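Local coordinates for protein probable oxidoreductase (Pseudomonas aeruginosa, PDB 4B7C) that probably acts as an NADP-dependent oxidoreductase of the medium-chain dehydrogenase/reductase family, at residues Leu48-Met58 with Leu313-Phe324. Residues are numbered along the deposited sequence; the frame is centred on the assembly and turned at random.
Sequences LSLDPAMRGWM and LETFPETLLKLF
Thr319, whose methyl presses on Leu50, also supplies two donors to Thr315 O. Its backbone N gives an ordinary helical bond, and Thr319 OG1 adds a second at 2.9 Å from Thr315 O. The hydroxyl comes from above the carbonyl plane, 67° out of it. With chi1 at -56°, OG1 lies beside the Thr319 backbone N, and CG2 is turned to the opposing segment. There Thr319 CG2 meets Leu50 CD2 at 3.3 Å, a close carbon-carbon approach, with the two side chains roughly perpendicular.

Residues 316-321 form the helix of a beta-alpha-beta crossover between the parallel strands 307-311 and 331-335. Strand 331-335 in turn pairs antiparallel with strand 41-49, so the C-terminal part of the chain completes the GroES-like domain. The helix and the turn after it pack on Leu50, Pro52, Met54, Arg55 and Met58. The CB of Asp51 points away from 313-324, and its carboxylate forms a salt bridge with Lys331.

Met54 SD lies 3.6 Å from Leu320 CD1 and also takes a weak, nearly straight bond from Asp51 N. The methyl of Met54 reaches the edge of the Phe316 ring, with Met54 CE 4.0 Å from Phe316 CE1. Met58 and Leu320 meet tip to tip through CE and CD2. Leu323 CD2 sits against the backbone, 3.3 Å from Asp51 C, and also touches the Pro52 ring. Phe324 CZ approaches Arg55 CB obliquely at 3.7 Å. The Arg55 chain bends at chi2 (39°). Its NH1 hydrogen-bonds to Asn59 OD1 and its NH2 to Gly19 O.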
# COMPACT_ATOMS: atom_id res chain seq x y z
N LEU B 48 -18.89 -26.71 -9.80
CA LEU B 48 -18.87 -25.48 -9.01
C LEU B 48 -17.53 -25.25 -8.36
O LEU B 48 -16.85 -26.19 -7.94
CB LEU B 48 -19.93 -25.50 -7.92
CG LEU B 48 -21.36 -25.69 -8.41
CD1 LEU B 48 -22.28 -25.76 -7.21
CD2 LEU B 48 -21.82 -24.60 -9.40
N SER B 49 -17.12 -23.99 -8.36
CA SER B 49 -15.86 -23.58 -7.75
C SER B 49 -16.07 -23.34 -6.26
O SER B 49 -16.90 -22.54 -5.85
CB SER B 49 -15.32 -22.32 -8.39
OG SER B 49 -14.16 -21.88 -7.69
N LEU B 50 -15.33 -24.08 -5.45
CA LEU B 50 -15.29 -23.81 -4.02
C LEU B 50 -14.04 -22.98 -3.73
O LEU B 50 -12.92 -23.44 -3.97
CB LEU B 50 -15.34 -25.11 -3.21
CG LEU B 50 -16.73 -25.72 -2.95
CD1 LEU B 50 -17.61 -25.77 -4.19
CD2 LEU B 50 -16.57 -27.12 -2.38
N ASP B 51 -14.28 -21.77 -3.21
CA ASP B 51 -13.25 -20.73 -3.02
C ASP B 51 -13.28 -20.12 -1.63
O ASP B 51 -14.36 -19.83 -1.11
CB ASP B 51 -13.46 -19.51 -3.95
CG ASP B 51 -13.55 -19.88 -5.44
OD1 ASP B 51 -12.63 -20.57 -5.93
OD2 ASP B 51 -14.52 -19.46 -6.14
N PRO B 52 -12.10 -19.84 -1.05
CA PRO B 52 -12.06 -19.18 0.28
C PRO B 52 -12.84 -17.88 0.33
O PRO B 52 -13.38 -17.53 1.39
CB PRO B 52 -10.56 -18.92 0.49
CG PRO B 52 -9.88 -19.96 -0.34
CD PRO B 52 -10.74 -20.10 -1.56
N ALA B 53 -12.90 -17.17 -0.80
CA ALA B 53 -13.68 -15.92 -0.89
C ALA B 53 -15.14 -16.11 -0.50
O ALA B 53 -15.82 -15.15 -0.12
CB ALA B 53 -13.58 -15.31 -2.29
N MET B 54 -15.62 -17.35 -0.57
CA MET B 54 -17.00 -17.68 -0.16
C MET B 54 -17.30 -17.30 1.29
O MET B 54 -18.43 -16.94 1.65
CB MET B 54 -17.27 -19.17 -0.32
CG MET B 54 -17.59 -19.57 -1.75
SD MET B 54 -17.72 -21.33 -1.98
CE MET B 54 -18.96 -21.50 -3.27
N ARG B 55 -16.27 -17.36 2.12
CA ARG B 55 -16.40 -16.95 3.53
C ARG B 55 -16.76 -15.45 3.65
O ARG B 55 -17.67 -15.05 4.41
CB ARG B 55 -15.12 -17.35 4.28
CG ARG B 55 -15.31 -17.54 5.79
CD ARG B 55 -16.55 -18.18 6.29
NE ARG B 55 -16.82 -17.78 7.67
CZ ARG B 55 -17.48 -16.70 8.08
NH1 ARG B 55 -17.99 -15.82 7.22
NH2 ARG B 55 -17.63 -16.49 9.39
N GLY B 56 -16.09 -14.63 2.85
CA GLY B 56 -16.39 -13.20 2.81
C GLY B 56 -17.79 -12.93 2.28
O GLY B 56 -18.47 -12.01 2.75
N TRP B 57 -18.21 -13.70 1.28
CA TRP B 57 -19.53 -13.50 0.65
C TRP B 57 -20.65 -13.78 1.61
O TRP B 57 -21.77 -13.28 1.42
CB TRP B 57 -19.71 -14.39 -0.57
CG TRP B 57 -18.66 -14.23 -1.62
CD1 TRP B 57 -17.82 -13.15 -1.82
CD2 TRP B 57 -18.32 -15.18 -2.69
NE1 TRP B 57 -16.99 -13.37 -2.88
CE2 TRP B 57 -17.24 -14.56 -3.45
CE3 TRP B 57 -18.78 -16.42 -3.07
CZ2 TRP B 57 -16.65 -15.19 -4.54
CZ3 TRP B 57 -18.19 -17.06 -4.17
CH2 TRP B 57 -17.15 -16.46 -4.89
N MET B 58 -20.36 -14.60 2.61
CA MET B 58 -21.34 -14.93 3.64
C MET B 58 -21.47 -13.87 4.74
O MET B 58 -22.50 -13.79 5.42
CB MET B 58 -21.00 -16.28 4.28
CG MET B 58 -21.33 -17.47 3.40
SD MET B 58 -20.93 -19.06 4.20
CE MET B 58 -19.18 -19.20 3.86
N LEU B 313 -23.57 -32.38 -5.14
CA LEU B 313 -24.05 -31.09 -4.67
C LEU B 313 -24.37 -31.12 -3.18
O LEU B 313 -24.05 -30.18 -2.44
CB LEU B 313 -25.30 -30.68 -5.45
CG LEU B 313 -25.96 -29.38 -4.99
CD1 LEU B 313 -25.03 -28.21 -5.32
CD2 LEU B 313 -27.31 -29.19 -5.62
N GLU B 314 -24.99 -32.22 -2.75
CA GLU B 314 -25.44 -32.41 -1.37
C GLU B 314 -24.29 -32.34 -0.34
O GLU B 314 -24.52 -32.03 0.82
CB GLU B 314 -26.27 -33.72 -1.23
CG GLU B 314 -25.49 -35.03 -1.39
CD GLU B 314 -25.22 -35.42 -2.85
OE1 GLU B 314 -25.63 -34.68 -3.78
OE2 GLU B 314 -24.59 -36.49 -3.06
N THR B 315 -23.06 -32.62 -0.77
CA THR B 315 -21.89 -32.58 0.11
C THR B 315 -21.31 -31.17 0.33
O THR B 315 -20.35 -31.00 1.08
CB THR B 315 -20.73 -33.45 -0.42
OG1 THR B 315 -20.13 -32.83 -1.57
CG2 THR B 315 -21.22 -34.87 -0.76
N PHE B 316 -21.93 -30.17 -0.28
CA PHE B 316 -21.41 -28.79 -0.28
C PHE B 316 -20.92 -28.24 1.09
O PHE B 316 -19.77 -27.82 1.21
CB PHE B 316 -22.42 -27.82 -0.92
CG PHE B 316 -22.06 -26.38 -0.73
CD1 PHE B 316 -20.99 -25.83 -1.39
CD2 PHE B 316 -22.76 -25.59 0.17
CE1 PHE B 316 -20.62 -24.51 -1.18
CE2 PHE B 316 -22.41 -24.26 0.39
CZ PHE B 316 -21.33 -23.72 -0.30
N PRO B 317 -21.79 -28.23 2.12
CA PRO B 317 -21.37 -27.70 3.44
C PRO B 317 -20.12 -28.34 3.99
O PRO B 317 -19.28 -27.63 4.56
CB PRO B 317 -22.56 -28.01 4.36
CG PRO B 317 -23.72 -28.12 3.44
CD PRO B 317 -23.17 -28.76 2.19
N GLU B 318 -20.00 -29.67 3.89
CA GLU B 318 -18.83 -30.36 4.42
C GLU B 318 -17.63 -30.08 3.55
O GLU B 318 -16.55 -29.81 4.07
CB GLU B 318 -19.00 -31.89 4.55
CG GLU B 318 -19.42 -32.68 3.34
CD GLU B 318 -20.91 -33.00 3.32
OE1 GLU B 318 -21.66 -32.01 3.38
OE2 GLU B 318 -21.34 -34.19 3.23
N THR B 319 -17.84 -30.19 2.24
CA THR B 319 -16.76 -30.01 1.27
C THR B 319 -16.17 -28.62 1.38
O THR B 319 -14.96 -28.44 1.28
CB THR B 319 -17.23 -30.27 -0.17
OG1 THR B 319 -17.80 -31.59 -0.27
CG2 THR B 319 -16.05 -30.14 -1.13
N LEU B 320 -17.03 -27.64 1.63
CA LEU B 320 -16.58 -26.26 1.87
C LEU B 320 -15.57 -26.11 3.02
O LEU B 320 -14.64 -25.32 2.93
CB LEU B 320 -17.78 -25.34 2.12
CG LEU B 320 -17.46 -23.83 2.14
CD1 LEU B 320 -16.75 -23.37 0.88
CD2 LEU B 320 -18.68 -22.95 2.38
N LEU B 321 -15.78 -26.87 4.10
CA LEU B 321 -14.87 -26.85 5.27
C LEU B 321 -13.48 -27.34 4.94
O LEU B 321 -12.50 -26.84 5.51
CB LEU B 321 -15.42 -27.69 6.42
CG LEU B 321 -16.69 -27.08 7.01
CD1 LEU B 321 -17.14 -27.79 8.28
CD2 LEU B 321 -16.53 -25.59 7.28
N LYS B 322 -13.39 -28.27 3.99
CA LYS B 322 -12.11 -28.81 3.53
C LYS B 322 -11.20 -27.73 2.99
O LYS B 322 -9.97 -27.87 2.96
CB LYS B 322 -12.37 -29.88 2.45
CG LYS B 322 -11.15 -30.56 1.87
CD LYS B 322 -11.54 -31.62 0.84
CE LYS B 322 -10.36 -32.46 0.37
NZ LYS B 322 -10.77 -33.35 -0.75
N LEU B 323 -11.81 -26.64 2.55
CA LEU B 323 -11.09 -25.49 2.02
C LEU B 323 -10.24 -24.82 3.10
O LEU B 323 -9.16 -24.30 2.82
CB LEU B 323 -12.10 -24.48 1.47
CG LEU B 323 -11.71 -23.73 0.19
CD1 LEU B 323 -10.87 -24.56 -0.77
CD2 LEU B 323 -12.97 -23.25 -0.51
N PHE B 324 -10.71 -24.86 4.34
CA PHE B 324 -10.01 -24.22 5.46
C PHE B 324 -9.27 -25.18 6.38
O PHE B 324 -8.95 -24.83 7.51
CB PHE B 324 -10.96 -23.40 6.30
CG PHE B 324 -11.78 -22.41 5.51
CD1 PHE B 324 -11.20 -21.23 5.04
CD2 PHE B 324 -13.11 -22.65 5.26
CE1 PHE B 324 -11.96 -20.32 4.32
CE2 PHE B 324 -13.87 -21.75 4.54
CZ PHE B 324 -13.30 -20.59 4.06